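Local coordinates for protein glycoside hydrolase, GH17 family (PDB 6FCG) that probably hydrolyses internal beta-1,3-glucosidic linkages of the algal storage glucan laminarin, as an endo-acting laminarinase with a TIM-barrel fold, at residues 47-52 and 114-119; 184-189 and 232-237; 385-390 and 400-405. All blocks are in the same frame, centred on the assembly; numbering follows the deposited sequence.

Contact 1. Residues 47-52 and 114-119; sequences SKYLAI and EMYMMV
Tyr49 meets Glu114 and Tyr116 in a small side-chain packing contact at the N-terminal ends of the first and third strands of this GH17 enzyme's TIM barrel. Strand 83-87 runs between them, and the backbones stay well apart: the nearest pair of CA atoms, those of Tyr49 and Met115, is 9.0 Å apart. The gap is bridged by length of side chain. CG of Tyr49 stands opposite its own carbonyl carbon (chi1 -53°), which sends the ring across toward 114-119. There CE2 of Tyr49 lies 3.5 Å from OE2 of Glu114, the carboxylate oxygen sitting at the ring edge and in its plane, where the ring hydrogens carry a slight positive charge. The two flat groups are steeply turned, ring and carboxylate planes 73° apart. Glu114 reaches this place with an extended chain, its CG trans to the backbone N (chi1 -164°). The same OE2 takes a hydrogen bond of 2.8 Å from OH of Tyr116, on its anti lone pair, so the oxygen that lies against the ring edge of Tyr49 is steadied from within its own segment. The two rings add an apolar touch, CE2 of Tyr49 to CE2 of Tyr116 at 4.0 Å, one ring slanting past the other without stacking. Only 94 Å² is buried in all, in keeping with a contact made by three residues. Between the two strands, 83-87 joins both by backbone hydrogen bonds, Leu50 and Tyr116 each bonding to Arg84, whose side chain also touches Tyr49 and makes a long, weak ion pair with Glu114. On the flank away from 50-53, Tyr116 packs on Lys162 of strand 161-168, while Met115 and Met117 are covered by helix 95-109.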
loop_
_atom_site.group_PDB
_atom_site.type_symbol
_atom_site.label_atom_id
_atom_site.label_comp_id
_atom_site.label_asym_id
_atom_site.label_seq_id
_atom_site.Cartn_x
_atom_site.Cartn_y
_atom_site.Cartn_z
ATOM N N SER A 47 -7.252 43.654 -23.830
ATOM C CA SER A 47 -6.027 42.864 -24.018
ATOM C C SER A 47 -4.754 43.677 -24.273
ATOM O O SER A 47 -3.670 43.118 -24.252
ATOM C CB SER A 47 -6.224 41.837 -25.118
ATOM O OG SER A 47 -6.437 42.480 -26.344
ATOM N N LYS A 48 -4.872 44.992 -24.471
ATOM C CA LYS A 48 -3.694 45.876 -24.434
ATOM C C LYS A 48 -3.118 46.047 -23.024
ATOM O O LYS A 48 -2.016 46.530 -22.896
ATOM C CB LYS A 48 -4.025 47.242 -25.024
ATOM C CG LYS A 48 -4.272 47.177 -26.515
ATOM C CD LYS A 48 -4.847 48.480 -27.047
ATOM C CE LYS A 48 -5.641 48.242 -28.330
ATOM N NZ LYS A 48 -5.713 49.488 -29.132
ATOM N N TYR A 49 -3.898 45.709 -21.988
ATOM C CA TYR A 49 -3.467 45.757 -20.572
ATOM C C TYR A 49 -3.525 44.366 -19.882
ATOM O O TYR A 49 -4.399 44.109 -19.015
ATOM C CB TYR A 49 -4.322 46.776 -19.795
ATOM C CG TYR A 49 -4.381 48.151 -20.403
ATOM C CD1 TYR A 49 -5.339 48.487 -21.359
ATOM C CD2 TYR A 49 -3.468 49.152 -20.004
ATOM C CE1 TYR A 49 -5.385 49.759 -21.907
ATOM C CE2 TYR A 49 -3.509 50.429 -20.545
ATOM C CZ TYR A 49 -4.462 50.719 -21.495
ATOM O OH TYR A 49 -4.500 51.983 -22.008
ATOM N N LEU A 50 -2.609 43.482 -20.275
ATOM C CA LEU A 50 -2.538 42.120 -19.705
ATOM C C LEU A 50 -2.266 42.181 -18.213
ATOM O O LEU A 50 -1.445 42.990 -17.762
ATOM C CB LEU A 50 -1.443 41.271 -20.351
ATOM C CG LEU A 50 -1.676 40.819 -21.800
ATOM C CD1 LEU A 50 -0.472 40.028 -22.305
ATOM C CD2 LEU A 50 -2.957 40.017 -21.989
ATOM N N ALA A 51 -2.990 41.342 -17.469
ATOM C CA ALA A 51 -2.921 41.298 -16.013
ATOM C C ALA A 51 -2.122 40.098 -15.532
ATOM O O ALA A 51 -1.980 39.113 -16.269
ATOM C CB ALA A 51 -4.323 41.244 -15.436
ATOM N N ILE A 52 -1.639 40.197 -14.292
ATOM C CA ILE A 52 -0.914 39.129 -13.622
ATOM C C ILE A 52 -1.072 39.262 -12.108
ATOM O O ILE A 52 -1.150 40.374 -11.595
ATOM C CB ILE A 52 0.586 39.156 -14.023
ATOM C CG1 ILE A 52 1.290 37.836 -13.735
ATOM C CG2 ILE A 52 1.362 40.263 -13.329
ATOM C CD1 ILE A 52 2.114 37.334 -14.902
ATOM N N GLU A 114 4.294 52.444 -17.752
ATOM C CA GLU A 114 2.880 52.355 -17.415
ATOM C C GLU A 114 2.675 51.015 -16.673
ATOM O O GLU A 114 3.013 49.955 -17.195
ATOM C CB GLU A 114 2.091 52.411 -18.715
ATOM C CG GLU A 114 0.608 52.702 -18.604
ATOM C CD GLU A 114 -0.148 52.568 -19.941
ATOM O OE1 GLU A 114 0.354 51.910 -20.905
ATOM O OE2 GLU A 114 -1.271 53.135 -20.042
ATOM N N MET A 115 2.260 51.072 -15.408
ATOM C CA MET A 115 1.904 49.872 -14.650
ATOM C C MET A 115 0.806 50.266 -13.697
ATOM O O MET A 115 0.946 51.257 -12.984
ATOM C CB MET A 115 3.098 49.302 -13.862
ATOM C CG MET A 115 2.843 47.919 -13.260
ATOM S SD MET A 115 2.662 46.604 -14.483
ATOM C CE MET A 115 4.345 46.457 -15.066
ATOM N N TYR A 116 -0.269 49.488 -13.672
ATOM C CA TYR A 116 -1.393 49.717 -12.765
ATOM C C TYR A 116 -1.515 48.620 -11.740
ATOM O O TYR A 116 -0.913 47.553 -11.881
ATOM C CB TYR A 116 -2.661 49.805 -13.564
ATOM C CG TYR A 116 -2.569 50.887 -14.595
ATOM C CD1 TYR A 116 -2.640 52.225 -14.232
ATOM C CD2 TYR A 116 -2.365 50.578 -15.928
ATOM C CE1 TYR A 116 -2.538 53.222 -15.175
ATOM C CE2 TYR A 116 -2.274 51.572 -16.884
ATOM C CZ TYR A 116 -2.372 52.890 -16.509
ATOM O OH TYR A 116 -2.255 53.862 -17.471
ATOM N N MET A 117 -2.258 48.898 -10.681
ATOM C CA MET A 117 -2.376 47.972 -9.555
ATOM C C MET A 117 -3.798 47.743 -9.061
ATOM O O MET A 117 -4.567 48.680 -8.900
ATOM C CB MET A 117 -1.528 48.441 -8.389
ATOM C CG MET A 117 -1.432 47.412 -7.261
ATOM S SD MET A 117 -0.150 47.687 -5.984
ATOM C CE MET A 117 1.262 48.103 -6.986
ATOM N N MET A 118 -4.119 46.463 -8.843
ATOM C CA MET A 118 -5.293 45.987 -8.085
ATOM C C MET A 118 -4.797 45.700 -6.685
ATOM O O MET A 118 -4.031 44.770 -6.503
ATOM C CB MET A 118 -5.832 44.722 -8.736
ATOM C CG MET A 118 -7.010 44.057 -8.031
ATOM S SD MET A 118 -7.458 42.480 -8.818
ATOM C CE MET A 118 -8.634 41.889 -7.618
ATOM N N VAL A 119 -5.173 46.532 -5.704
ATOM C CA VAL A 119 -4.651 46.413 -4.336
ATOM C C VAL A 119 -5.572 45.570 -3.496
ATOM O O VAL A 119 -6.751 45.849 -3.377
ATOM C CB VAL A 119 -4.473 47.758 -3.652
ATOM C CG1 VAL A 119 -4.128 47.584 -2.180
ATOM C CG2 VAL A 119 -3.372 48.536 -4.317
#

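Contact 2. Residues 184-189 and 232-237; sequences VILKWV and IEAVDY
Ala234, the last residue of helix 226-234, is the first of 232-237 to touch helix 182-197. Its CB points at the other helix and is met by two side chains one turn apart: CG1 of Val189 at 3.8 Å and CD1 of Leu186 at 4.0 Å. Leu186 extends its branch to the methyl with CG pointing away from its own N (chi1 177°). The small methyl thus rests against two branched side chains, and CG1 of Val189 also reaches the backbone, lying 4.0 Å from C of Ala234. Val235 follows, where the chain leaves helical geometry. The closest CA atoms are here, those of Val189 and Val235 at 6.7 Å, and CG1 of Val235 comes within 4.1 Å of CG1 and 4.2 Å of CG2 of Val189, set against the fork of the valine. Asp236, next in line, turns to other partners, its OD2 forming a salt bridge with Lys196 and accepting hydrogen bonds from the backbone N of Ile207 and from Gln193, which lies a turn beyond Val189 and also bonds to the carbonyl oxygen of Ala234. Tyr237 then carries the chain into strand 238-241. Helices 182-197 and 226-234, both on the outside of the barrel, are joined in this way, with Val189 also packed on Val166 and Ile207 of the strands beneath. The side chains of the two segments meet methyl against methyl, so their hold rests on shape and on the exclusion of water, while directional bonding is supplied just beside it by Gln193 and Lys196.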
loop_
_atom_site.group_PDB
_atom_site.type_symbol
_atom_site.label_atom_id
_atom_site.label_comp_id
_atom_site.label_asym_id
_atom_site.label_seq_id
_atom_site.Cartn_x
_atom_site.Cartn_y
_atom_site.Cartn_z
ATOM N N VAL A 184 -19.500 40.469 6.181
ATOM C CA VAL A 184 -18.273 41.225 6.491
ATOM C C VAL A 184 -17.603 41.800 5.196
ATOM O O VAL A 184 -17.207 42.952 5.186
ATOM C CB VAL A 184 -17.344 40.620 7.616
ATOM C CG1 VAL A 184 -17.975 39.451 8.374
ATOM C CG2 VAL A 184 -16.040 40.224 6.997
ATOM N N ILE A 185 -17.588 41.075 4.095
ATOM C CA ILE A 185 -17.114 41.684 2.850
ATOM C C ILE A 185 -18.015 42.859 2.401
ATOM O O ILE A 185 -17.502 43.913 2.029
ATOM C CB ILE A 185 -16.992 40.669 1.717
ATOM C CG1 ILE A 185 -16.164 39.460 2.147
ATOM C CG2 ILE A 185 -16.424 41.331 0.465
ATOM C CD1 ILE A 185 -14.816 39.739 2.779
ATOM N N LEU A 186 -19.338 42.663 2.466
ATOM C CA LEU A 186 -20.326 43.684 2.148
ATOM C C LEU A 186 -20.122 44.956 2.953
ATOM O O LEU A 186 -20.146 46.060 2.419
ATOM C CB LEU A 186 -21.728 43.145 2.416
ATOM C CG LEU A 186 -22.933 44.093 2.204
ATOM C CD1 LEU A 186 -23.060 44.513 0.748
ATOM C CD2 LEU A 186 -24.211 43.414 2.672
ATOM N N LYS A 187 -19.912 44.791 4.245
ATOM C CA LYS A 187 -19.631 45.915 5.132
ATOM C C LYS A 187 -18.512 46.809 4.590
ATOM O O LYS A 187 -18.661 48.019 4.481
ATOM C CB LYS A 187 -19.269 45.392 6.512
ATOM C CG LYS A 187 -19.069 46.461 7.559
ATOM C CD LYS A 187 -18.295 45.912 8.752
ATOM C CE LYS A 187 -17.914 47.036 9.688
ATOM N NZ LYS A 187 -17.075 46.504 10.800
ATOM N N TRP A 188 -17.378 46.205 4.266
ATOM C CA TRP A 188 -16.215 46.967 3.822
ATOM C C TRP A 188 -16.330 47.440 2.383
ATOM O O TRP A 188 -15.846 48.510 2.046
ATOM C CB TRP A 188 -14.922 46.185 4.072
ATOM C CG TRP A 188 -14.663 46.002 5.521
ATOM C CD1 TRP A 188 -14.659 44.834 6.201
ATOM C CD2 TRP A 188 -14.449 47.031 6.478
ATOM N NE1 TRP A 188 -14.417 45.063 7.530
ATOM C CE2 TRP A 188 -14.285 46.409 7.727
ATOM C CE3 TRP A 188 -14.376 48.433 6.397
ATOM C CZ2 TRP A 188 -14.041 47.121 8.884
ATOM C CZ3 TRP A 188 -14.131 49.150 7.544
ATOM C CH2 TRP A 188 -13.967 48.489 8.787
ATOM N N VAL A 189 -16.947 46.655 1.519
ATOM C CA VAL A 189 -17.194 47.153 0.179
ATOM C C VAL A 189 -18.047 48.417 0.312
ATOM O O VAL A 189 -17.779 49.400 -0.352
ATOM C CB VAL A 189 -17.868 46.088 -0.714
ATOM C CG1 VAL A 189 -18.423 46.685 -2.002
ATOM C CG2 VAL A 189 -16.869 45.002 -1.055
ATOM N N ILE A 232 -22.996 41.292 -4.377
ATOM C CA ILE A 232 -22.982 41.323 -5.837
ATOM C C ILE A 232 -23.518 42.656 -6.377
ATOM O O ILE A 232 -22.993 43.137 -7.373
ATOM C CB ILE A 232 -23.744 40.134 -6.442
ATOM C CG1 ILE A 232 -22.970 38.841 -6.179
ATOM C CG2 ILE A 232 -23.938 40.301 -7.940
ATOM C CD1 ILE A 232 -23.814 37.593 -6.239
ATOM N N GLU A 233 -24.543 43.236 -5.729
ATOM C CA GLU A 233 -25.018 44.606 -6.044
ATOM C C GLU A 233 -23.992 45.674 -5.733
ATOM O O GLU A 233 -23.853 46.595 -6.490
ATOM C CB GLU A 233 -26.338 45.008 -5.296
ATOM C CG GLU A 233 -27.676 44.450 -5.920
ATOM C CD GLU A 233 -28.077 45.006 -7.297
ATOM O OE1 GLU A 233 -27.274 45.598 -8.031
ATOM O OE2 GLU A 233 -29.230 44.764 -7.710
ATOM N N ALA A 234 -23.302 45.566 -4.605
ATOM C CA ALA A 234 -22.422 46.640 -4.136
ATOM C C ALA A 234 -21.112 46.759 -4.896
ATOM O O ALA A 234 -20.626 47.872 -5.074
ATOM C CB ALA A 234 -22.136 46.479 -2.652
ATOM N N VAL A 235 -20.533 45.644 -5.345
ATOM C CA VAL A 235 -19.226 45.686 -6.051
ATOM C C VAL A 235 -19.337 46.288 -7.446
ATOM O O VAL A 235 -20.410 46.278 -8.039
ATOM C CB VAL A 235 -18.535 44.291 -6.171
ATOM C CG1 VAL A 235 -18.193 43.755 -4.801
ATOM C CG2 VAL A 235 -19.357 43.286 -6.960
ATOM N N ASP A 236 -18.244 46.832 -7.958
ATOM C CA ASP A 236 -18.232 47.327 -9.346
ATOM C C ASP A 236 -18.078 46.174 -10.318
ATOM O O ASP A 236 -18.623 46.228 -11.425
ATOM C CB ASP A 236 -17.149 48.373 -9.547
ATOM C CG ASP A 236 -17.433 49.653 -8.774
ATOM O OD1 ASP A 236 -18.361 50.379 -9.160
ATOM O OD2 ASP A 236 -16.709 49.960 -7.781
ATOM N N TYR A 237 -17.356 45.120 -9.911
ATOM C CA TYR A 237 -17.273 43.872 -10.681
ATOM C C TYR A 237 -16.972 42.679 -9.772
ATOM O O TYR A 237 -16.667 42.865 -8.599
ATOM C CB TYR A 237 -16.203 44.000 -11.774
ATOM C CG TYR A 237 -14.748 43.852 -11.312
ATOM C CD1 TYR A 237 -14.063 44.910 -10.755
ATOM C CD2 TYR A 237 -14.057 42.651 -11.481
ATOM C CE1 TYR A 237 -12.732 44.779 -10.369
ATOM C CE2 TYR A 237 -12.738 42.512 -11.101
ATOM C CZ TYR A 237 -12.077 43.572 -10.536
ATOM O OH TYR A 237 -10.749 43.454 -10.157
#

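Contact 3. Residues 385-390 and 400-405; sequences DLVDKG and NPITKT
The short helix 384-388 packs against the extended segment 400-405, nearest at the CA atoms of Val387 and Lys404, 7.0 Å apart, and the helix finishes in a Schellman motif with Gly390 at positive phi. Val387 faces the other segment. Its CG1 lies 3.7 Å from the carbonyl O of Ile402 and 3.8 Å from CD of Lys404, while its CG2 meets CG2 of Ile402 more loosely at 4.3 Å. Lys404 works from CG outward: its aliphatic chain, bent at chi2 (135°) and chi3 (52°), slants across the valine and brings the ammonium group to Asp388. There NZ of Lys404 gives a hydrogen bond of 2.7 Å to OD1 of Asp388, on the syn lone pair, as part of a salt bridge. A methionine in its place would probably leave the carboxylate of Asp388 without its ionic mate. The charged pair and the apolar patch thus fasten the same helical turn to the returning chain. Around them, Val387 also touches Ala379, whose backbone bonds to Thr403 and Thr405, and Ile402 packs on Phe373 and Phe392. Thr405 is held by Trp384, at the start of the helix, and by Glu326 of helix 326-342, while the second segment begins on the weakly bonded strand 400-401, antiparallel to strand 396-397 in a short hairpin.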
loop_
_atom_site.group_PDB
_atom_site.type_symbol
_atom_site.label_atom_id
_atom_site.label_comp_id
_atom_site.label_asym_id
_atom_site.label_seq_id
_atom_site.Cartn_x
_atom_site.Cartn_y
_atom_site.Cartn_z
ATOM N N ASP A 385 10.036 31.543 -25.968
ATOM C CA ASP A 385 9.892 32.218 -27.235
ATOM C C ASP A 385 10.242 33.706 -27.091
ATOM O O ASP A 385 10.964 34.256 -27.915
ATOM C CB ASP A 385 8.464 32.015 -27.746
ATOM C CG ASP A 385 8.344 32.184 -29.238
ATOM O OD1 ASP A 385 9.096 32.993 -29.834
ATOM O OD2 ASP A 385 7.448 31.523 -29.811
ATOM N N LEU A 386 9.749 34.340 -26.034
ATOM C CA LEU A 386 10.078 35.735 -25.753
ATOM C C LEU A 386 11.537 35.987 -25.438
ATOM O O LEU A 386 12.054 37.043 -25.793
ATOM C CB LEU A 386 9.262 36.277 -24.589
ATOM C CG LEU A 386 7.742 36.337 -24.769
ATOM C CD1 LEU A 386 7.071 37.063 -23.596
ATOM C CD2 LEU A 386 7.326 37.000 -26.080
ATOM N N VAL A 387 12.204 35.062 -24.765
ATOM C CA VAL A 387 13.642 35.216 -24.545
ATOM C C VAL A 387 14.375 35.286 -25.895
ATOM O O VAL A 387 15.234 36.144 -26.093
ATOM C CB VAL A 387 14.243 34.092 -23.667
ATOM C CG1 VAL A 387 15.770 34.187 -23.575
ATOM C CG2 VAL A 387 13.640 34.158 -22.277
ATOM N N ASP A 388 14.020 34.387 -26.813
ATOM C CA ASP A 388 14.633 34.326 -28.156
ATOM C C ASP A 388 14.416 35.604 -28.965
ATOM O O ASP A 388 15.306 36.030 -29.680
ATOM C CB ASP A 388 14.113 33.110 -28.962
ATOM C CG ASP A 388 14.526 31.765 -28.361
ATOM O OD1 ASP A 388 15.405 31.749 -27.459
ATOM O OD2 ASP A 388 13.946 30.741 -28.777
ATOM N N LYS A 389 13.246 36.217 -28.831
ATOM C CA LYS A 389 12.978 37.463 -29.530
ATOM C C LYS A 389 13.759 38.634 -28.918
ATOM O O LYS A 389 13.687 39.726 -29.464
ATOM C CB LYS A 389 11.480 37.827 -29.532
ATOM C CG LYS A 389 10.514 36.706 -29.867
ATOM C CD LYS A 389 9.797 36.839 -31.198
ATOM C CE LYS A 389 8.574 35.916 -31.195
ATOM N NZ LYS A 389 7.831 35.857 -32.484
ATOM N N GLY A 390 14.442 38.438 -27.786
ATOM C CA GLY A 390 15.225 39.495 -27.160
ATOM C C GLY A 390 14.460 40.440 -26.236
ATOM O O GLY A 390 15.016 41.435 -25.773
ATOM N N ASN A 400 21.267 38.086 -12.204
ATOM C CA ASN A 400 21.191 37.103 -13.307
ATOM C C ASN A 400 20.481 37.613 -14.553
ATOM O O ASN A 400 19.434 38.257 -14.440
ATOM C CB ASN A 400 20.484 35.843 -12.837
ATOM C CG ASN A 400 21.086 35.306 -11.567
ATOM O OD1 ASN A 400 22.290 35.335 -11.392
ATOM N ND2 ASN A 400 20.256 34.824 -10.670
ATOM N N PRO A 401 21.022 37.299 -15.753
ATOM C CA PRO A 401 20.235 37.603 -16.960
ATOM C C PRO A 401 19.068 36.631 -17.111
ATOM O O PRO A 401 19.072 35.555 -16.503
ATOM C CB PRO A 401 21.236 37.442 -18.109
ATOM C CG PRO A 401 22.521 37.016 -17.482
ATOM C CD PRO A 401 22.280 36.618 -16.075
ATOM N N ILE A 402 18.082 37.018 -17.920
ATOM C CA ILE A 402 16.913 36.194 -18.123
ATOM C C ILE A 402 17.234 35.111 -19.141
ATOM O O ILE A 402 17.205 35.321 -20.346
ATOM C CB ILE A 402 15.677 37.007 -18.525
ATOM C CG1 ILE A 402 15.448 38.170 -17.555
ATOM C CG2 ILE A 402 14.444 36.121 -18.553
ATOM C CD1 ILE A 402 15.461 37.816 -16.082
ATOM N N THR A 403 17.473 33.926 -18.598
ATOM C CA THR A 403 17.895 32.732 -19.314
ATOM C C THR A 403 16.722 31.764 -19.437
ATOM O O THR A 403 15.787 31.807 -18.642
ATOM C CB THR A 403 19.068 32.141 -18.529
ATOM O OG1 THR A 403 20.222 32.799 -19.003
ATOM C CG2 THR A 403 19.268 30.651 -18.692
ATOM N N LYS A 404 16.751 30.922 -20.459
ATOM C CA LYS A 404 15.786 29.833 -20.594
ATOM C C LYS A 404 16.075 28.700 -19.618
ATOM O O LYS A 404 17.227 28.342 -19.413
ATOM C CB LYS A 404 15.802 29.317 -22.020
ATOM C CG LYS A 404 14.985 30.169 -22.987
ATOM C CD LYS A 404 15.667 30.480 -24.315
ATOM C CE LYS A 404 16.195 29.255 -25.033
ATOM N NZ LYS A 404 16.536 29.519 -26.455
ATOM N N THR A 405 15.023 28.144 -19.001
ATOM C CA THR A 405 15.128 26.882 -18.217
ATOM C C THR A 405 15.506 25.766 -19.168
ATOM O O THR A 405 15.260 25.905 -20.366
ATOM C CB THR A 405 13.796 26.466 -17.519
ATOM O OG1 THR A 405 12.739 26.420 -18.478
ATOM C CG2 THR A 405 13.414 27.440 -16.382
#

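In the fold
From the N terminus the three contacts come in series, none enclosing or crossing another. Contact 1 closes a loop of 61 residues, tying the first barrel strand to the third around the second. Contact 2 closes one of 42 residues, joining helices 182-197 and 226-234 on the outside of the barrel, with strand 206-212 and helix 214-218 between them in sequence. Contact 3 closes a short loop of nine residues after helix 384-388 that includes strand 396-397. Contacts 1 and 2 meet inside the barrel, where CE of Met118 touches OH of Tyr237 at 3.7 Å. Contact 3 lies across the chain's centre from contact 2, their centres about 42 Å apart.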